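Local structure of acetyltransferase, GNAT family (Colwellia psychrerythraea, 3IWG) at residues 166-169 against 170-174; 216-219 against 220-223; 248-251 against 252-255. The protein probably transfers an acyl group, most likely acetyl from acetyl-CoA, to an acceptor that is not known. All coordinates share one frame; numbering follows the deposited sequence.

How the contacts relate
All three contacts lie in the C-terminal GNAT family region. Contact 1 is partly buried. It lies within helix 166-178 and rests on an aromatic pair and helix bonds, with helix 151-162 and the second subunit beside it. Contacts 2 and 3 are at the surface. Each lies where a strand leads through a loop into a helix, 207-214 into 223-237 and 241-247 into 251-259, and each is built on polar groups: an anion site in contact 2, a helix cap in contact 3. These two touch, with Arg219 NH1 3.7 Å from Ala252 CB. Contact 1 stands apart, its centre about 24 Å from that of contact 2 and about 25 Å from that of contact 3.

Contact 1 of 3, residues 166-169 against 170-174; sequences EQWL and TQYYG
Trp168 and Tyr172 are one turn apart on helix 166-178. Their side chains leave the helix together. In both, CG is anti to the backbone N (chi1 -167° and 176°), which sends the rings off the same flank. The rings are tilted by only 13° but strongly offset, so that little of one lies over the other, with centroids 4.9 Å apart. Packing is tight at the six-membered ring of the indole. Trp168 CH2 lies 3.5 Å from Tyr172 CD1, and Tyr172 CB sits over the ring face in a CH-pi contact, 4.0 Å from the centroid. With an alanine in place of Trp168, the Tyr172 ring would probably lose the flat wall beside it, and a gap would open along this flank. In the backbone, Tyr172 N bonds to Trp168 O at 2.8 Å. Two residues earlier, Glu166 O is gripped twice, by Thr170 N and by Thr170 OG1 at 2.6 Å, from opposite faces of the carbonyl plane. The Gln167 flank is looser, more exposed and bridged by water. Gln171 N reaches Gln167 O at 3.3 Å, and a water links that oxygen to Gln171 NE2. Trp168 of the second subunit packs on Gln167. Thr170 and Tyr173 lean on helix 151-162, at Val155, Leu151 and Ala158. Tyr172 OH is bonded to Glu196 on strand 190-199, and Gln171 of the second subunit packs on Trp168, Gln171 and Tyr172.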
ATOM      1  N   GLU A 166      -2.725  -5.038  -9.677  1.00 37.71           N
ATOM      2  CA  GLU A 166      -2.465  -3.618  -9.810  1.00 37.55           C
ATOM      3  C   GLU A 166      -2.878  -2.796  -8.589  1.00 36.93           C
ATOM      4  O   GLU A 166      -2.163  -1.834  -8.243  1.00 36.18           O
ATOM      5  CB  GLU A 166      -3.105  -3.054 -11.108  1.00 38.10           C
ATOM      6  CG  GLU A 166      -2.607  -3.804 -12.388  1.00 42.09           C
ATOM      7  CD  GLU A 166      -2.769  -3.044 -13.744  1.00 45.94           C
ATOM      8  OE1 GLU A 166      -3.182  -1.857 -13.753  1.00 45.28           O
ATOM      9  OE2 GLU A 166      -2.451  -3.677 -14.809  1.00 50.42           O
ATOM     10  N   GLN A 167      -4.028  -3.132  -7.964  1.00 35.60           N
ATOM     11  CA  GLN A 167      -4.473  -2.417  -6.775  1.00 34.96           C
ATOM     12  C   GLN A 167      -3.384  -2.521  -5.679  1.00 32.38           C
ATOM     13  O   GLN A 167      -2.952  -1.541  -5.082  1.00 31.53           O
ATOM     14  CB  GLN A 167      -5.801  -3.000  -6.242  1.00 36.48           C
ATOM     15  CG  GLN A 167      -7.021  -2.855  -7.160  1.00 40.41           C
ATOM     16  CD  GLN A 167      -7.634  -1.478  -7.089  1.00 45.83           C
ATOM     17  OE1 GLN A 167      -6.916  -0.455  -7.075  1.00 49.47           O
ATOM     18  NE2 GLN A 167      -8.970  -1.431  -7.013  1.00 48.45           N
ATOM     19  N   TRP A 168      -2.951  -3.734  -5.445  1.00 30.86           N
ATOM     20  CA  TRP A 168      -1.864  -4.016  -4.494  1.00 29.64           C
ATOM     21  C   TRP A 168      -0.543  -3.269  -4.807  1.00 28.21           C
ATOM     22  O   TRP A 168       0.015  -2.550  -3.958  1.00 27.54           O
ATOM     23  CB  TRP A 168      -1.618  -5.500  -4.452  1.00 28.31           C
ATOM     24  CG  TRP A 168      -0.781  -5.874  -3.330  1.00 30.73           C
ATOM     25  CD1 TRP A 168      -1.195  -6.144  -2.072  1.00 29.30           C
ATOM     26  CD2 TRP A 168       0.644  -6.002  -3.326  1.00 30.75           C
ATOM     27  NE1 TRP A 168      -0.133  -6.457  -1.289  1.00 31.02           N
ATOM     28  CE2 TRP A 168       1.015  -6.355  -2.025  1.00 30.17           C
ATOM     29  CE3 TRP A 168       1.639  -5.826  -4.294  1.00 29.83           C
ATOM     30  CZ2 TRP A 168       2.325  -6.555  -1.662  1.00 29.73           C
ATOM     31  CZ3 TRP A 168       2.923  -6.012  -3.947  1.00 30.02           C
ATOM     32  CH2 TRP A 168       3.272  -6.402  -2.645  1.00 30.45           C
ATOM     33  N   LEU A 169      -0.080  -3.420  -6.044  1.00 27.24           N
ATOM     34  CA  LEU A 169       1.111  -2.704  -6.533  1.00 25.50           C
ATOM     35  C   LEU A 169       0.993  -1.205  -6.353  1.00 24.33           C
ATOM     36  O   LEU A 169       1.981  -0.532  -6.006  1.00 23.44           O
ATOM     37  CB  LEU A 169       1.354  -3.025  -7.984  1.00 24.72           C
ATOM     38  CG  LEU A 169       2.343  -4.061  -8.467  1.00 26.30           C
ATOM     39  CD1 LEU A 169       3.269  -4.702  -7.437  1.00 23.08           C
ATOM     40  CD2 LEU A 169       1.650  -5.090  -9.348  1.00 26.06           C
ATOM     41  N   THR A 170      -0.206  -0.665  -6.546  1.00 23.77           N
ATOM     42  CA  THR A 170      -0.393   0.766  -6.403  1.00 23.44           C
ATOM     43  C   THR A 170      -0.087   1.195  -4.977  1.00 24.55           C
ATOM     44  O   THR A 170       0.568   2.227  -4.736  1.00 24.71           O
ATOM     45  CB  THR A 170      -1.830   1.192  -6.817  1.00 24.91           C
ATOM     46  OG1 THR A 170      -2.094   0.740  -8.147  1.00 22.93           O
ATOM     47  CG2 THR A 170      -2.014   2.721  -6.764  1.00 23.57           C
ATOM     48  N   GLN A 171      -0.501   0.386  -4.008  1.00 25.03           N
ATOM     49  CA  GLN A 171      -0.199   0.736  -2.611  1.00 25.75           C
ATOM     50  C   GLN A 171       1.241   0.444  -2.265  1.00 25.30           C
ATOM     51  O   GLN A 171       1.910   1.245  -1.643  1.00 26.35           O
ATOM     52  CB  GLN A 171      -1.127   0.010  -1.623  1.00 26.09           C
ATOM     53  CG  GLN A 171      -2.644   0.439  -1.727  1.00 26.80           C
ATOM     54  CD  GLN A 171      -2.889   1.932  -1.514  1.00 26.00           C
ATOM     55  OE1 GLN A 171      -2.369   2.555  -0.584  1.00 26.71           O
ATOM     56  NE2 GLN A 171      -3.723   2.497  -2.360  1.00 23.25           N
ATOM     57  N   TYR A 172       1.732  -0.703  -2.667  1.00 25.32           N
ATOM     58  CA  TYR A 172       3.096  -1.108  -2.282  1.00 25.80           C
ATOM     59  C   TYR A 172       4.137  -0.142  -2.847  1.00 25.92           C
ATOM     60  O   TYR A 172       5.002   0.377  -2.136  1.00 26.56           O
ATOM     61  CB  TYR A 172       3.349  -2.483  -2.808  1.00 26.18           C
ATOM     62  CG  TYR A 172       4.722  -2.987  -2.583  1.00 27.34           C
ATOM     63  CD1 TYR A 172       5.063  -3.619  -1.394  1.00 29.17           C
ATOM     64  CD2 TYR A 172       5.683  -2.878  -3.578  1.00 27.25           C
ATOM     65  CE1 TYR A 172       6.371  -4.071  -1.191  1.00 30.31           C
ATOM     66  CE2 TYR A 172       6.973  -3.302  -3.385  1.00 25.22           C
ATOM     67  CZ  TYR A 172       7.310  -3.898  -2.204  1.00 28.74           C
ATOM     68  OH  TYR A 172       8.568  -4.356  -2.028  1.00 28.74           O
ATOM     69  N   TYR A 173       3.960   0.176  -4.121  1.00 25.61           N
ATOM     70  CA  TYR A 173       4.821   1.118  -4.787  1.00 25.48           C
ATOM     71  C   TYR A 173       4.588   2.546  -4.338  1.00 25.25           C
ATOM     72  O   TYR A 173       5.525   3.280  -4.197  1.00 24.82           O
ATOM     73  CB  TYR A 173       4.706   0.969  -6.298  1.00 25.72           C
ATOM     74  CG  TYR A 173       5.482  -0.153  -6.936  1.00 23.73           C
ATOM     75  CD1 TYR A 173       6.659  -0.665  -6.377  1.00 23.84           C
ATOM     76  CD2 TYR A 173       5.105  -0.626  -8.194  1.00 27.34           C
ATOM     77  CE1 TYR A 173       7.389  -1.675  -7.041  1.00 23.47           C
ATOM     78  CE2 TYR A 173       5.844  -1.623  -8.874  1.00 26.16           C
ATOM     79  CZ  TYR A 173       6.975  -2.126  -8.298  1.00 24.55           C
ATOM     80  OH  TYR A 173       7.656  -3.074  -9.008  1.00 28.70           O
ATOM     81  N   GLY A 174       3.357   2.929  -4.022  1.00 25.91           N
ATOM     82  CA  GLY A 174       3.118   4.291  -3.501  1.00 25.32           C
ATOM     83  C   GLY A 174       3.897   4.530  -2.223  1.00 25.38           C
ATOM     84  O   GLY A 174       4.549   5.556  -1.996  1.00 25.64           O
TER
HETATM   85  O   HOH W   1      -4.995   0.957  -4.580  1.00 28.27           O

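Contact 2 of 3, residues 216-219 against 220-223; sequences QSNR and GQGI. With SO4 (sulfate ion), chain C.
Asn218 meets Gln221 and Ile223 in a local surface contact round the loop that joins strand 207-214 to helix 223-237. This is the Gly-x-Gly loop of GNAT motif A, with Gly220 and Gly222 as its two glycines. In relatives this loop holds the pyrophosphate of acetyl-CoA with backbone amides. Here a sulfate, probably from the crystallisation liquor, is bound at the loop, consistent with a site made for phosphate. Both glycines have positive phi, a region that side-chain-bearing residues seldom enter. Gly222 is the N-cap of the helix, so the anion sits close to a helix start, whose dipole would probably help to attract it. Ala224 N adds a further hydrogen bond to the sulfate. A water inside the loop accepts from Gln221 N and Ile223 N and lies between Asn218 O, 2.6 Å away, and sulfate O3.

On the far side of the loop, Gln221 extends its chain back over the Asn218 side chain. Its NE2 reaches Asn218 OD1 at 3.0 Å, but the bond is weak and bent, and the two amide planes stand nearly at right angles. Ile223 CD1 packs against Asn218 CB at 3.9 Å. Asn218 and Ile223 both rest on strand 190-199, at Leu192 and Ala193.

Arg219 also holds the anion; its chain folds at two successive bonds (chi2 -50°, chi3 -55°) and curls back toward it. One edge of the guanidinium faces the sulfate: NE bonds to O1 at 3.1 Å and NH1 to O2 at 2.7 Å. Gly220 N also bonds to O1, at 2.8 Å. The other end of the guanidinium is fixed by Gln216: Arg219 NH2 meets a lone pair of Gln216 OE1 at 3.1 Å, and OE1 lies only 5° out of the guanidinium plane.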
ATOM      1  N   GLN A 216      10.734  -8.245 -19.151  1.00 22.43           N
ATOM      2  CA  GLN A 216      10.747  -9.565 -19.789  1.00 23.36           C
ATOM      3  C   GLN A 216      11.202  -9.471 -21.242  1.00 22.30           C
ATOM      4  O   GLN A 216      11.621 -10.452 -21.806  1.00 22.68           O
ATOM      5  CB  GLN A 216       9.359 -10.218 -19.708  1.00 23.47           C
ATOM      6  CG  GLN A 216       9.309 -11.734 -19.904  1.00 26.30           C
ATOM      7  CD  GLN A 216      10.501 -12.522 -19.219  1.00 31.33           C
ATOM      8  OE1 GLN A 216      10.840 -12.290 -18.037  1.00 28.84           O
ATOM      9  NE2 GLN A 216      11.138 -13.444 -20.001  1.00 29.91           N
ATOM     10  N   SER A 217      11.128  -8.281 -21.822  1.00 22.47           N
ATOM     11  CA  SER A 217      11.648  -8.026 -23.183  1.00 23.17           C
ATOM     12  C   SER A 217      13.181  -7.843 -23.277  1.00 22.64           C
ATOM     13  O   SER A 217      13.709  -7.637 -24.361  1.00 24.05           O
ATOM     14  CB  SER A 217      10.977  -6.784 -23.761  1.00 22.14           C
ATOM     15  OG  SER A 217      11.185  -5.705 -22.897  1.00 24.40           O
ATOM     16  N   ASN A 218      13.869  -7.889 -22.147  1.00 21.52           N
ATOM     17  CA  ASN A 218      15.287  -7.559 -22.066  1.00 20.67           C
ATOM     18  C   ASN A 218      16.026  -8.505 -21.112  1.00 19.31           C
ATOM     19  O   ASN A 218      16.967  -8.115 -20.458  1.00 18.79           O
ATOM     20  CB  ASN A 218      15.456  -6.092 -21.621  1.00 19.94           C
ATOM     21  CG  ASN A 218      15.023  -5.108 -22.694  1.00 20.37           C
ATOM     22  OD1 ASN A 218      15.845  -4.620 -23.494  1.00 20.19           O
ATOM     23  ND2 ASN A 218      13.737  -4.835 -22.743  1.00 17.26           N
ATOM     24  N   ARG A 219      15.588  -9.754 -21.055  1.00 17.94           N
ATOM     25  CA  ARG A 219      16.314 -10.763 -20.309  1.00 17.34           C
ATOM     26  C   ARG A 219      17.579 -11.143 -21.058  1.00 16.04           C
ATOM     27  O   ARG A 219      17.632 -11.103 -22.296  1.00 14.79           O
ATOM     28  CB  ARG A 219      15.442 -12.010 -20.042  1.00 17.12           C
ATOM     29  CG  ARG A 219      14.017 -11.662 -19.446  1.00 19.08           C
ATOM     30  CD  ARG A 219      14.076 -10.724 -18.237  1.00 21.66           C
ATOM     31  NE  ARG A 219      14.936 -11.249 -17.183  1.00 21.99           N
ATOM     32  CZ  ARG A 219      14.574 -12.118 -16.242  1.00 25.96           C
ATOM     33  NH1 ARG A 219      15.467 -12.503 -15.327  1.00 26.28           N
ATOM     34  NH2 ARG A 219      13.319 -12.566 -16.160  1.00 27.78           N
ATOM     35  N   GLY A 220      18.581 -11.549 -20.300  1.00 15.10           N
ATOM     36  CA  GLY A 220      19.811 -12.082 -20.884  1.00 14.95           C
ATOM     37  C   GLY A 220      20.738 -11.008 -21.454  1.00 14.83           C
ATOM     38  O   GLY A 220      21.592 -11.311 -22.273  1.00 14.37           O
ATOM     39  N   GLN A 221      20.517  -9.763 -21.042  1.00 14.82           N
ATOM     40  CA  GLN A 221      21.300  -8.611 -21.449  1.00 15.77           C
ATOM     41  C   GLN A 221      22.094  -7.991 -20.300  1.00 16.01           C
ATOM     42  O   GLN A 221      22.615  -6.896 -20.437  1.00 15.99           O
ATOM     43  CB  GLN A 221      20.358  -7.552 -22.027  1.00 15.31           C
ATOM     44  CG  GLN A 221      19.541  -8.112 -23.151  1.00 17.98           C
ATOM     45  CD  GLN A 221      18.646  -7.113 -23.842  1.00 16.44           C
ATOM     46  OE1 GLN A 221      18.098  -7.391 -24.916  1.00 17.07           O
ATOM     47  NE2 GLN A 221      18.526  -5.967 -23.271  1.00 12.57           N
ATOM     48  N   GLY A 222      22.143  -8.672 -19.156  1.00 16.53           N
ATOM     49  CA  GLY A 222      22.987  -8.274 -18.045  1.00 16.91           C
ATOM     50  C   GLY A 222      22.395  -7.215 -17.152  1.00 17.89           C
ATOM     51  O   GLY A 222      23.055  -6.715 -16.254  1.00 18.61           O
ATOM     52  N   ILE A 223      21.120  -6.919 -17.342  1.00 18.60           N
ATOM     53  CA  ILE A 223      20.545  -5.761 -16.709  1.00 18.06           C
ATOM     54  C   ILE A 223      20.423  -5.979 -15.232  1.00 18.84           C
ATOM     55  O   ILE A 223      20.752  -5.065 -14.473  1.00 20.36           O
ATOM     56  CB  ILE A 223      19.223  -5.400 -17.319  1.00 18.33           C
ATOM     57  CG1 ILE A 223      19.436  -5.010 -18.797  1.00 17.33           C
ATOM     58  CG2 ILE A 223      18.544  -4.252 -16.520  1.00 18.03           C
ATOM     59  CD1 ILE A 223      18.219  -4.378 -19.502  1.00 15.96           C
TER
HETATM   60  S   SO4 C 501      18.678 -10.869 -16.331  1.00 38.18           S
HETATM   61  O1  SO4 C 501      18.018 -11.190 -17.601  1.00 35.79           O
HETATM   62  O2  SO4 C 501      17.880 -11.303 -15.177  1.00 35.15           O
HETATM   63  O3  SO4 C 501      18.906  -9.449 -16.348  1.00 32.14           O
HETATM   64  O4  SO4 C 501      19.967 -11.584 -16.148  1.00 34.38           O
HETATM   65  O   HOH W   2      19.007  -8.504 -18.814  1.00 14.77           O

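Contact 3 of 3, residues 248-251 against 252-255; sequences SNNV and AAQK
Asn250 turns its side chain onto the first turn of helix 251-259 and accepts a hydrogen bond from Ala253 N at OD1, 3.1 Å away. The donor stands above the plane of the Asn250 amide, 46° out of it, and so is not on a lone pair. CG is anti to the backbone N (chi1 -165°), which brings OD1 to the first-turn amide of Ala253. The Ala253 methyl is pressed against the same group, with CB 3.1 Å from Asn250 OD1. The backbone bonds begin at once: Gln254 N reaches Asn250 O at 3.1 Å, and Lys255 N reaches Val251 O at 3.0 Å.

Asn250 is thus a true N-cap. It is also the centre of an inverse gamma turn, closed by a weak bond from Val251 N to Asn249 O. Asn250 and Ala253 are consistent with the Asn-x-x-Ala pattern that opens the motif B helix in many GNAT enzymes.

Further out, Gln254 runs back from the helix with its chain extended beyond CG. Its NE2 gives a hydrogen bond to Ser248 O at 2.8 Å. The oxygen lies close to the Gln254 amide plane, but NE2 sits well above the carbonyl plane of Ser248. NE2 also bonds to Glu247 O. The cap has a second-shell partner too, since Asn250 ND2 bonds to Glu247 OE1. Ser248 OG is tied to Val122 O. Gln254 packs on Leu125 and Tyr127 of strand 117-129, while Ala253 leans on Thr246. The Ala252 methyl is about 4 Å from the nearest atom of a bound sulfate.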
ATOM      1  N   SER A 248      14.153 -20.538  -4.908  1.00 29.93           N
ATOM      2  CA  SER A 248      15.100 -21.580  -5.319  1.00 31.66           C
ATOM      3  C   SER A 248      14.985 -21.921  -6.781  1.00 31.64           C
ATOM      4  O   SER A 248      15.973 -22.313  -7.370  1.00 30.19           O
ATOM      5  CB  SER A 248      15.022 -22.853  -4.458  1.00 31.68           C
ATOM      6  OG  SER A 248      13.702 -23.150  -4.079  1.00 36.04           O
ATOM      7  N   ASN A 249      13.809 -21.756  -7.397  1.00 32.42           N
ATOM      8  CA  ASN A 249      13.734 -22.062  -8.841  1.00 33.52           C
ATOM      9  C   ASN A 249      14.176 -20.868  -9.764  1.00 32.61           C
ATOM     10  O   ASN A 249      14.239 -20.997 -10.995  1.00 31.61           O
ATOM     11  CB  ASN A 249      12.344 -22.619  -9.212  1.00 34.85           C
ATOM     12  CG  ASN A 249      11.244 -21.531  -9.296  1.00 38.70           C
ATOM     13  OD1 ASN A 249      11.428 -20.359  -8.915  1.00 43.29           O
ATOM     14  ND2 ASN A 249      10.081 -21.937  -9.808  1.00 42.98           N
ATOM     15  N   ASN A 250      14.520 -19.726  -9.160  1.00 30.92           N
ATOM     16  CA  ASN A 250      14.811 -18.526  -9.943  1.00 29.55           C
ATOM     17  C   ASN A 250      16.313 -18.489 -10.291  1.00 28.68           C
ATOM     18  O   ASN A 250      17.109 -17.784  -9.707  1.00 26.91           O
ATOM     19  CB  ASN A 250      14.332 -17.295  -9.195  1.00 28.22           C
ATOM     20  CG  ASN A 250      14.260 -16.069 -10.066  1.00 27.23           C
ATOM     21  OD1 ASN A 250      14.961 -15.928 -11.045  1.00 27.24           O
ATOM     22  ND2 ASN A 250      13.430 -15.159  -9.676  1.00 23.66           N
ATOM     23  N   VAL A 251      16.661 -19.294 -11.274  1.00 28.71           N
ATOM     24  CA  VAL A 251      18.015 -19.431 -11.715  1.00 28.86           C
ATOM     25  C   VAL A 251      18.634 -18.143 -12.265  1.00 28.19           C
ATOM     26  O   VAL A 251      19.810 -17.869 -11.983  1.00 28.23           O
ATOM     27  CB  VAL A 251      18.121 -20.535 -12.767  1.00 29.64           C
ATOM     28  CG1 VAL A 251      19.552 -20.555 -13.389  1.00 29.00           C
ATOM     29  CG2 VAL A 251      17.763 -21.884 -12.101  1.00 31.18           C
ATOM     30  N   ALA A 252      17.876 -17.368 -13.043  1.00 26.70           N
ATOM     31  CA  ALA A 252      18.409 -16.116 -13.568  1.00 25.88           C
ATOM     32  C   ALA A 252      18.755 -15.145 -12.413  1.00 25.27           C
ATOM     33  O   ALA A 252      19.828 -14.514 -12.406  1.00 24.15           O
ATOM     34  CB  ALA A 252      17.457 -15.488 -14.539  1.00 25.42           C
ATOM     35  N   ALA A 253      17.882 -15.086 -11.417  1.00 24.56           N
ATOM     36  CA  ALA A 253      18.101 -14.210 -10.282  1.00 24.80           C
ATOM     37  C   ALA A 253      19.352 -14.607  -9.539  1.00 24.83           C
ATOM     38  O   ALA A 253      20.142 -13.749  -9.161  1.00 24.51           O
ATOM     39  CB  ALA A 253      16.889 -14.194  -9.310  1.00 23.41           C
ATOM     40  N   GLN A 254      19.509 -15.906  -9.306  1.00 25.27           N
ATOM     41  CA  GLN A 254      20.610 -16.411  -8.500  1.00 26.19           C
ATOM     42  C   GLN A 254      21.901 -16.080  -9.213  1.00 26.55           C
ATOM     43  O   GLN A 254      22.876 -15.625  -8.590  1.00 27.01           O
ATOM     44  CB  GLN A 254      20.491 -17.923  -8.275  1.00 26.46           C
ATOM     45  CG  GLN A 254      19.306 -18.300  -7.348  1.00 29.63           C
ATOM     46  CD  GLN A 254      18.991 -19.807  -7.354  1.00 30.91           C
ATOM     47  OE1 GLN A 254      19.899 -20.638  -7.458  1.00 35.85           O
ATOM     48  NE2 GLN A 254      17.732 -20.150  -7.182  1.00 26.44           N
ATOM     49  N   LYS A 255      21.892 -16.285 -10.526  1.00 25.91           N
ATOM     50  CA  LYS A 255      23.056 -16.002 -11.339  1.00 26.02           C
ATOM     51  C   LYS A 255      23.386 -14.496 -11.198  1.00 24.33           C
ATOM     52  O   LYS A 255      24.507 -14.178 -10.887  1.00 24.54           O
ATOM     53  CB  LYS A 255      22.785 -16.450 -12.805  1.00 26.60           C
ATOM     54  CG  LYS A 255      23.950 -16.421 -13.777  1.00 31.19           C
ATOM     55  CD  LYS A 255      23.454 -16.493 -15.288  1.00 34.74           C
ATOM     56  CE  LYS A 255      24.432 -17.240 -16.236  1.00 38.41           C
ATOM     57  NZ  LYS A 255      25.659 -16.485 -16.749  1.00 40.44           N
TER